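Local coordinates for periplasmic binding protein (PDB 4MO9) that probably captures an iron-chelate or similar metal-bearing solute in the periplasm and hands it to an ABC transporter for import, at residues A[178-183]-A[349-354]; A[155-160]-A[321-326]. All coordinates share one frame; numbering follows the deposited sequence.

Interaction 1 (A[178-183]-A[349-354]); sequences SKFYTN and KEFYDK
Phe180 reaches across from helix 171-194 and lays its ring against Glu350, Phe351 and Lys354 of helix 344-355. Helix 171-194 is the long helix that, in TroA-like binding proteins, forms the rigid connection between the two lobes; the last helix of the chain, 344-355, runs antiparallel to this part of it, and the axes of the two short segments make 170° between their N-to-C directions and come within 11.9 Å of each other. That spacing is wide for a helix pair, and one phenylalanine bridges it. The two aromatic rings form an offset edge-to-face pair, the edge of Phe351 turned toward the face of Phe180, with planes at 70° and centroids 5.8 Å apart. Their nearest atoms are Phe180 CE2 and Phe351 CD1, at 3.9 Å. With CG anti to the backbone N (chi1 177°), the Phe180 ring extends far enough to bring CZ within 3.9 Å of the backbone N of Phe351. Glu350 meets the ring edge near its plane, its CG 4.0 Å from Phe180 CE1. The Lys354 chain bends at chi3, which carries CE obliquely to 4.1 Å from Phe180 CD1. No hydrogen bond or salt bridge crosses between the segments. Farther out, Arg184 makes a cation-pi contact with Phe180 and a long, weak ion pair with Glu350, while Phe355 and Ala57 of helix 52-59 pack on Phe351. Within helix 171-194, Thr182 OG1 donates to Ser178 O over 2.6 Å, arriving above the carbonyl plane on the face opposite Thr182 N.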
ATOM      1  N   SER A 178      -3.229  11.581  10.679  1.00 28.76           N
ATOM      2  CA  SER A 178      -3.509  10.498  11.619  1.00 27.21           C
ATOM      3  C   SER A 178      -4.995  10.419  11.964  1.00 27.93           C
ATOM      4  O   SER A 178      -5.569   9.324  12.063  1.00 30.14           O
ATOM      5  CB  SER A 178      -2.698  10.701  12.901  1.00 29.24           C
ATOM      6  OG  SER A 178      -2.870   9.591  13.766  1.00 30.17           O
ATOM      7  N   LYS A 179      -5.628  11.571  12.149  1.00 30.42           N
ATOM      8  CA  LYS A 179      -7.051  11.586  12.479  1.00 31.10           C
ATOM      9  C   LYS A 179      -7.887  11.189  11.272  1.00 29.03           C
ATOM     10  O   LYS A 179      -8.891  10.483  11.412  1.00 30.39           O
ATOM     11  CB  LYS A 179      -7.475  12.954  13.026  1.00 30.48           C
ATOM     12  CG  LYS A 179      -6.947  13.227  14.435  1.00 33.95           C
ATOM     13  CD  LYS A 179      -7.326  14.622  14.888  1.00 41.09           C
ATOM     14  CE  LYS A 179      -6.777  14.907  16.287  1.00 45.55           C
ATOM     15  NZ  LYS A 179      -7.189  16.262  16.730  1.00 51.64           N
ATOM     16  N   PHE A 180      -7.483  11.638  10.086  1.00 27.10           N
ATOM     17  CA  PHE A 180      -8.162  11.226   8.850  1.00 28.69           C
ATOM     18  C   PHE A 180      -8.161   9.709   8.746  1.00 30.12           C
ATOM     19  O   PHE A 180      -9.182   9.082   8.415  1.00 29.47           O
ATOM     20  CB  PHE A 180      -7.436  11.818   7.633  1.00 28.92           C
ATOM     21  CG  PHE A 180      -8.012  11.395   6.304  1.00 31.83           C
ATOM     22  CD1 PHE A 180      -8.898  12.231   5.623  1.00 35.14           C
ATOM     23  CD2 PHE A 180      -7.658  10.181   5.726  1.00 30.12           C
ATOM     24  CE1 PHE A 180      -9.431  11.849   4.382  1.00 36.15           C
ATOM     25  CE2 PHE A 180      -8.188   9.795   4.485  1.00 34.62           C
ATOM     26  CZ  PHE A 180      -9.077  10.633   3.819  1.00 34.98           C
ATOM     27  N   TYR A 181      -6.994   9.120   8.988  1.00 28.09           N
ATOM     28  CA  TYR A 181      -6.818   7.675   8.896  1.00 26.87           C
ATOM     29  C   TYR A 181      -7.615   6.976   9.990  1.00 27.79           C
ATOM     30  O   TYR A 181      -8.316   5.971   9.730  1.00 26.01           O
ATOM     31  CB  TYR A 181      -5.338   7.304   9.054  1.00 26.31           C
ATOM     32  CG  TYR A 181      -5.081   5.828   8.854  1.00 29.24           C
ATOM     33  CD1 TYR A 181      -4.848   5.312   7.580  1.00 28.32           C
ATOM     34  CD2 TYR A 181      -5.090   4.945   9.930  1.00 27.66           C
ATOM     35  CE1 TYR A 181      -4.626   3.954   7.383  1.00 25.67           C
ATOM     36  CE2 TYR A 181      -4.860   3.586   9.748  1.00 26.28           C
ATOM     37  CZ  TYR A 181      -4.631   3.097   8.473  1.00 28.15           C
ATOM     38  OH  TYR A 181      -4.417   1.742   8.284  1.00 29.00           O
ATOM     39  N   THR A 182      -7.486   7.501  11.206  1.00 24.65           N
ATOM     40  CA  THR A 182      -8.109   6.917  12.389  1.00 24.02           C
ATOM     41  C   THR A 182      -9.634   6.971  12.328  1.00 24.02           C
ATOM     42  O   THR A 182     -10.285   5.972  12.687  1.00 29.53           O
ATOM     43  CB  THR A 182      -7.608   7.607  13.692  1.00 26.98           C
ATOM     44  OG1 THR A 182      -6.179   7.507  13.754  1.00 28.86           O
ATOM     45  CG2 THR A 182      -8.205   6.946  14.943  1.00 24.34           C
ATOM     46  N   ASN A 183     -10.210   8.113  11.918  1.00 25.43           N
ATOM     47  CA  ASN A 183     -11.669   8.227  11.788  1.00 29.68           C
ATOM     48  C   ASN A 183     -12.202   7.034  10.996  1.00 27.96           C
ATOM     49  O   ASN A 183     -13.210   6.425  11.356  1.00 27.55           O
ATOM     50  CB  ASN A 183     -12.110   9.503  11.030  1.00 33.84           C
ATOM     51  CG  ASN A 183     -11.726  10.805  11.730  1.00 42.50           C
ATOM     52  OD1 ASN A 183     -11.433  10.837  12.933  1.00 44.80           O
ATOM     53  ND2 ASN A 183     -11.728  11.904  10.961  1.00 40.39           N
ATOM     54  N   LYS A 349      -9.680   9.678  -3.016  1.00 32.87           N
ATOM     55  CA  LYS A 349      -9.696  10.993  -3.670  1.00 34.55           C
ATOM     56  C   LYS A 349      -9.503  12.127  -2.653  1.00 36.39           C
ATOM     57  O   LYS A 349      -8.738  13.074  -2.884  1.00 35.68           O
ATOM     58  CB  LYS A 349     -11.009  11.188  -4.453  1.00 35.96           C
ATOM     59  CG  LYS A 349     -11.139  12.571  -5.069  1.00 37.98           C
ATOM     60  CD  LYS A 349     -12.439  12.759  -5.834  1.00 41.07           C
ATOM     61  CE  LYS A 349     -12.575  14.209  -6.260  1.00 49.53           C
ATOM     62  NZ  LYS A 349     -11.389  14.657  -7.041  1.00 55.35           N
ATOM     63  N   GLU A 350     -10.186  12.022  -1.520  1.00 33.18           N
ATOM     64  CA  GLU A 350     -10.098  13.055  -0.499  1.00 35.86           C
ATOM     65  C   GLU A 350      -8.697  13.108   0.118  1.00 32.06           C
ATOM     66  O   GLU A 350      -8.195  14.198   0.425  1.00 31.66           O
ATOM     67  CB  GLU A 350     -11.162  12.836   0.574  1.00 41.39           C
ATOM     68  CG  GLU A 350     -11.310  13.988   1.552  1.00 51.40           C
ATOM     69  CD  GLU A 350     -12.479  13.796   2.497  1.00 58.36           C
ATOM     70  OE1 GLU A 350     -13.326  12.906   2.231  1.00 60.87           O
ATOM     71  OE2 GLU A 350     -12.547  14.536   3.503  1.00 60.71           O
ATOM     72  N   PHE A 351      -8.058  11.948   0.282  1.00 29.49           N
ATOM     73  CA  PHE A 351      -6.688  11.937   0.795  1.00 30.61           C
ATOM     74  C   PHE A 351      -5.799  12.715  -0.173  1.00 32.47           C
ATOM     75  O   PHE A 351      -4.989  13.547   0.247  1.00 32.04           O
ATOM     76  CB  PHE A 351      -6.153  10.511   1.005  1.00 27.85           C
ATOM     77  CG  PHE A 351      -4.788  10.478   1.622  1.00 26.98           C
ATOM     78  CD1 PHE A 351      -4.638  10.317   2.990  1.00 29.93           C
ATOM     79  CD2 PHE A 351      -3.651  10.640   0.841  1.00 28.83           C
ATOM     80  CE1 PHE A 351      -3.360  10.318   3.577  1.00 31.40           C
ATOM     81  CE2 PHE A 351      -2.376  10.651   1.415  1.00 31.88           C
ATOM     82  CZ  PHE A 351      -2.229  10.485   2.775  1.00 30.51           C
ATOM     83  N   TYR A 352      -5.948  12.453  -1.468  1.00 29.86           N
ATOM     84  CA  TYR A 352      -5.200  13.228  -2.463  1.00 33.16           C
ATOM     85  C   TYR A 352      -5.549  14.717  -2.400  1.00 34.31           C
ATOM     86  O   TYR A 352      -4.647  15.562  -2.305  1.00 33.78           O
ATOM     87  CB  TYR A 352      -5.459  12.715  -3.884  1.00 31.71           C
ATOM     88  CG  TYR A 352      -4.550  11.588  -4.325  1.00 32.45           C
ATOM     89  CD1 TYR A 352      -4.738  10.294  -3.853  1.00 32.05           C
ATOM     90  CD2 TYR A 352      -3.517  11.818  -5.225  1.00 32.72           C
ATOM     91  CE1 TYR A 352      -3.909   9.251  -4.254  1.00 34.77           C
ATOM     92  CE2 TYR A 352      -2.673  10.789  -5.627  1.00 35.40           C
ATOM     93  CZ  TYR A 352      -2.879   9.504  -5.149  1.00 36.81           C
ATOM     94  OH  TYR A 352      -2.040   8.472  -5.548  1.00 34.69           O
ATOM     95  N   ASP A 353      -6.842  15.035  -2.485  1.00 35.56           N
ATOM     96  CA  ASP A 353      -7.298  16.433  -2.490  1.00 38.35           C
ATOM     97  C   ASP A 353      -6.777  17.208  -1.276  1.00 36.75           C
ATOM     98  O   ASP A 353      -6.301  18.338  -1.403  1.00 37.07           O
ATOM     99  CB  ASP A 353      -8.830  16.510  -2.510  1.00 39.53           C
ATOM    100  CG  ASP A 353      -9.436  16.149  -3.866  1.00 42.03           C
ATOM    101  OD1 ASP A 353      -8.710  16.141  -4.887  1.00 41.95           O
ATOM    102  OD2 ASP A 353     -10.655  15.878  -3.902  1.00 41.05           O
ATOM    103  N   LYS A 354      -6.862  16.589  -0.102  1.00 35.88           N
ATOM    104  CA  LYS A 354      -6.486  17.245   1.152  1.00 36.42           C
ATOM    105  C   LYS A 354      -4.984  17.386   1.389  1.00 35.01           C
ATOM    106  O   LYS A 354      -4.538  18.432   1.877  1.00 32.72           O
ATOM    107  CB  LYS A 354      -7.110  16.527   2.356  1.00 39.87           C
ATOM    108  CG  LYS A 354      -8.552  16.918   2.655  1.00 47.76           C
ATOM    109  CD  LYS A 354      -9.144  16.068   3.787  1.00 50.73           C
ATOM    110  CE  LYS A 354      -8.415  16.289   5.114  1.00 51.90           C
ATOM    111  NZ  LYS A 354      -8.661  17.638   5.701  1.00 51.87           N
TER

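Interaction 2 (A[155-160]-A[321-326]); sequences ESHQKS and VFDAAV
His157, on helix 154-168, faces Val321 at the closest backbone approach of the two segments, CA to CA 7.2 Å, while residues 324-326 lie in helix 324-334. The contact itself is made by two buried side chains, the His157 imidazole and the Asp323 carboxylate, which reach toward each other from opposite directions. Both carboxylate oxygens lie near the same ring carbon: His157 CE1 is 3.3 Å from Asp323 OD2 and 3.4 Å from Asp323 OD1. The approach is oblique to the ring, with imidazole and carboxylate planes 39° apart. Asp323 CG sits between its backbone N and carbonyl carbon (chi1 77°), which brings the carboxylate nearer the histidine than the direction of its CB would suggest. The stronger polar partner of Asp323 is Tyr181 of helix 171-194, whose OH is hydrogen-bonded to OD1; OD2 has a weak bond from the backbone N of Glu320. Tyr181 also stacks on the His157 ring, so one tyrosine helps position both groups. His157 NE2 and Glu152 OE1 form a weak hydrogen bond, and the same OE1 lies close to Asp323 OD2. Two acidic groups gathered beside a buried imidazole would probably favour its protonation, or a shared proton between the carboxylates.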
ATOM      1  N   GLU A 155      -2.283   1.488  15.800  1.00 30.69           N
ATOM      2  CA  GLU A 155      -1.215   2.140  16.557  1.00 32.34           C
ATOM      3  C   GLU A 155       0.087   2.307  15.750  1.00 30.88           C
ATOM      4  O   GLU A 155       0.779   3.329  15.873  1.00 26.68           O
ATOM      5  CB  GLU A 155      -0.923   1.398  17.861  1.00 39.66           C
ATOM      6  CG  GLU A 155       0.138   2.117  18.704  1.00 51.78           C
ATOM      7  CD  GLU A 155       0.798   1.231  19.742  1.00 63.47           C
ATOM      8  OE1 GLU A 155       0.497   0.017  19.782  1.00 68.34           O
ATOM      9  OE2 GLU A 155       1.627   1.753  20.519  1.00 70.07           O
ATOM     10  N   SER A 156       0.429   1.306  14.940  1.00 28.81           N
ATOM     11  CA  SER A 156       1.639   1.381  14.116  1.00 27.81           C
ATOM     12  C   SER A 156       1.522   2.455  13.039  1.00 27.22           C
ATOM     13  O   SER A 156       2.483   3.175  12.761  1.00 25.90           O
ATOM     14  CB  SER A 156       1.951   0.031  13.476  1.00 30.88           C
ATOM     15  OG  SER A 156       2.336  -0.904  14.462  1.00 34.91           O
ATOM     16  N   HIS A 157       0.352   2.556  12.416  1.00 25.39           N
ATOM     17  CA  HIS A 157       0.129   3.615  11.435  1.00 26.82           C
ATOM     18  C   HIS A 157       0.199   4.975  12.116  1.00 24.69           C
ATOM     19  O   HIS A 157       0.860   5.882  11.615  1.00 24.70           O
ATOM     20  CB  HIS A 157      -1.225   3.461  10.748  1.00 26.60           C
ATOM     21  CG  HIS A 157      -1.168   2.686   9.468  1.00 28.48           C
ATOM     22  ND1 HIS A 157      -1.422   3.262   8.238  1.00 30.50           N
ATOM     23  CD2 HIS A 157      -0.892   1.386   9.235  1.00 24.92           C
ATOM     24  CE1 HIS A 157      -1.301   2.337   7.297  1.00 24.55           C
ATOM     25  NE2 HIS A 157      -0.978   1.196   7.869  1.00 26.18           N
ATOM     26  N   GLN A 158      -0.495   5.126  13.242  1.00 24.40           N
ATOM     27  CA  GLN A 158      -0.480   6.399  13.965  1.00 24.45           C
ATOM     28  C   GLN A 158       0.939   6.794  14.374  1.00 28.44           C
ATOM     29  O   GLN A 158       1.347   7.965  14.242  1.00 29.52           O
ATOM     30  CB  GLN A 158      -1.368   6.315  15.211  1.00 26.90           C
ATOM     31  CG  GLN A 158      -2.867   6.137  14.913  1.00 27.41           C
ATOM     32  CD  GLN A 158      -3.692   6.010  16.187  1.00 32.04           C
ATOM     33  OE1 GLN A 158      -3.194   5.533  17.220  1.00 30.87           O
ATOM     34  NE2 GLN A 158      -4.947   6.456  16.133  1.00 31.13           N
ATOM     35  N   LYS A 159       1.689   5.837  14.905  1.00 26.12           N
ATOM     36  CA  LYS A 159       3.013   6.153  15.424  1.00 28.26           C
ATOM     37  C   LYS A 159       3.940   6.467  14.246  1.00 27.46           C
ATOM     38  O   LYS A 159       4.787   7.342  14.336  1.00 27.40           O
ATOM     39  CB  LYS A 159       3.547   4.997  16.279  1.00 32.95           C
ATOM     40  CG  LYS A 159       4.616   5.375  17.283  1.00 43.05           C
ATOM     41  CD  LYS A 159       4.030   6.048  18.535  1.00 51.31           C
ATOM     42  CE  LYS A 159       5.143   6.401  19.537  1.00 57.98           C
ATOM     43  NZ  LYS A 159       4.679   7.066  20.806  1.00 59.73           N
ATOM     44  N   SER A 160       3.750   5.770  13.128  1.00 25.93           N
ATOM     45  CA  SER A 160       4.559   6.009  11.943  1.00 26.42           C
ATOM     46  C   SER A 160       4.327   7.401  11.385  1.00 28.56           C
ATOM     47  O   SER A 160       5.290   8.139  11.122  1.00 27.79           O
ATOM     48  CB  SER A 160       4.271   4.950  10.880  1.00 26.71           C
ATOM     49  OG  SER A 160       4.590   3.664  11.400  1.00 30.89           O
ATOM     50  N   VAL A 321       0.080   4.988   3.928  1.00 29.14           N
ATOM     51  CA  VAL A 321      -0.569   6.031   4.710  1.00 30.26           C
ATOM     52  C   VAL A 321      -2.025   6.229   4.292  1.00 32.25           C
ATOM     53  O   VAL A 321      -2.858   6.616   5.122  1.00 31.80           O
ATOM     54  CB  VAL A 321       0.225   7.364   4.629  1.00 29.75           C
ATOM     55  CG1 VAL A 321       0.230   7.901   3.181  1.00 28.69           C
ATOM     56  CG2 VAL A 321      -0.340   8.402   5.603  1.00 28.22           C
ATOM     57  N   PHE A 322      -2.345   5.951   3.022  1.00 28.28           N
ATOM     58  CA  PHE A 322      -3.710   6.134   2.543  1.00 30.05           C
ATOM     59  C   PHE A 322      -4.550   4.839   2.517  1.00 30.68           C
ATOM     60  O   PHE A 322      -5.621   4.809   1.894  1.00 30.94           O
ATOM     61  CB  PHE A 322      -3.728   6.818   1.151  1.00 31.62           C
ATOM     62  CG  PHE A 322      -2.793   6.190   0.133  1.00 33.14           C
ATOM     63  CD1 PHE A 322      -2.662   4.803   0.033  1.00 33.20           C
ATOM     64  CD2 PHE A 322      -2.055   6.991  -0.741  1.00 35.10           C
ATOM     65  CE1 PHE A 322      -1.801   4.227  -0.903  1.00 32.66           C
ATOM     66  CE2 PHE A 322      -1.194   6.424  -1.683  1.00 33.39           C
ATOM     67  CZ  PHE A 322      -1.065   5.038  -1.761  1.00 35.87           C
ATOM     68  N   ASP A 323      -4.082   3.778   3.184  1.00 31.55           N
ATOM     69  CA  ASP A 323      -4.749   2.471   3.054  1.00 30.97           C
ATOM     70  C   ASP A 323      -6.076   2.337   3.806  1.00 32.78           C
ATOM     71  O   ASP A 323      -6.717   1.286   3.743  1.00 29.65           O
ATOM     72  CB  ASP A 323      -3.802   1.266   3.304  1.00 24.73           C
ATOM     73  CG  ASP A 323      -3.491   1.010   4.780  1.00 28.36           C
ATOM     74  OD1 ASP A 323      -4.165   1.537   5.707  1.00 27.66           O
ATOM     75  OD2 ASP A 323      -2.522   0.253   5.026  1.00 29.46           O
ATOM     76  N   ALA A 324      -6.491   3.400   4.497  1.00 30.60           N
ATOM     77  CA  ALA A 324      -7.815   3.413   5.124  1.00 30.07           C
ATOM     78  C   ALA A 324      -8.883   3.130   4.077  1.00 29.85           C
ATOM     79  O   ALA A 324      -9.922   2.532   4.376  1.00 27.93           O
ATOM     80  CB  ALA A 324      -8.082   4.755   5.790  1.00 29.03           C
ATOM     81  N   ALA A 325      -8.629   3.574   2.848  1.00 28.64           N
ATOM     82  CA  ALA A 325      -9.555   3.312   1.744  1.00 29.85           C
ATOM     83  C   ALA A 325      -9.702   1.817   1.460  1.00 28.93           C
ATOM     84  O   ALA A 325     -10.761   1.365   0.997  1.00 28.63           O
ATOM     85  CB  ALA A 325      -9.114   4.048   0.490  1.00 29.42           C
ATOM     86  N   VAL A 326      -8.642   1.052   1.705  1.00 28.00           N
ATOM     87  CA  VAL A 326      -8.700  -0.393   1.474  1.00 28.38           C
ATOM     88  C   VAL A 326      -9.544  -1.058   2.557  1.00 29.02           C
ATOM     89  O   VAL A 326     -10.350  -1.949   2.270  1.00 28.01           O
ATOM     90  CB  VAL A 326      -7.304  -1.024   1.473  1.00 29.87           C
ATOM     91  CG1 VAL A 326      -7.405  -2.527   1.285  1.00 27.88           C
ATOM     92  CG2 VAL A 326      -6.455  -0.420   0.362  1.00 29.21           C
TER

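Helix 171-194 ties the two contacts together: Phe180 serves interaction 1, whereas its neighbour Tyr181 turns to interaction 2. A second bridge runs from Thr182 OG1 to Gln158 NE2, between consecutive helices of the chain. Helices 324-334 and 344-355 are likewise consecutive, so both interactions join the same two regions of sequence, and Val321 packs on Phe351 between them. Interaction 1 is partly buried, an aromatic pair fringed by the aliphatic portions of charged side chains. Interaction 2 is fully buried, its centre about 10 Å from the centre of the chain against about 15 Å for interaction 1, and rests on buried polar groups.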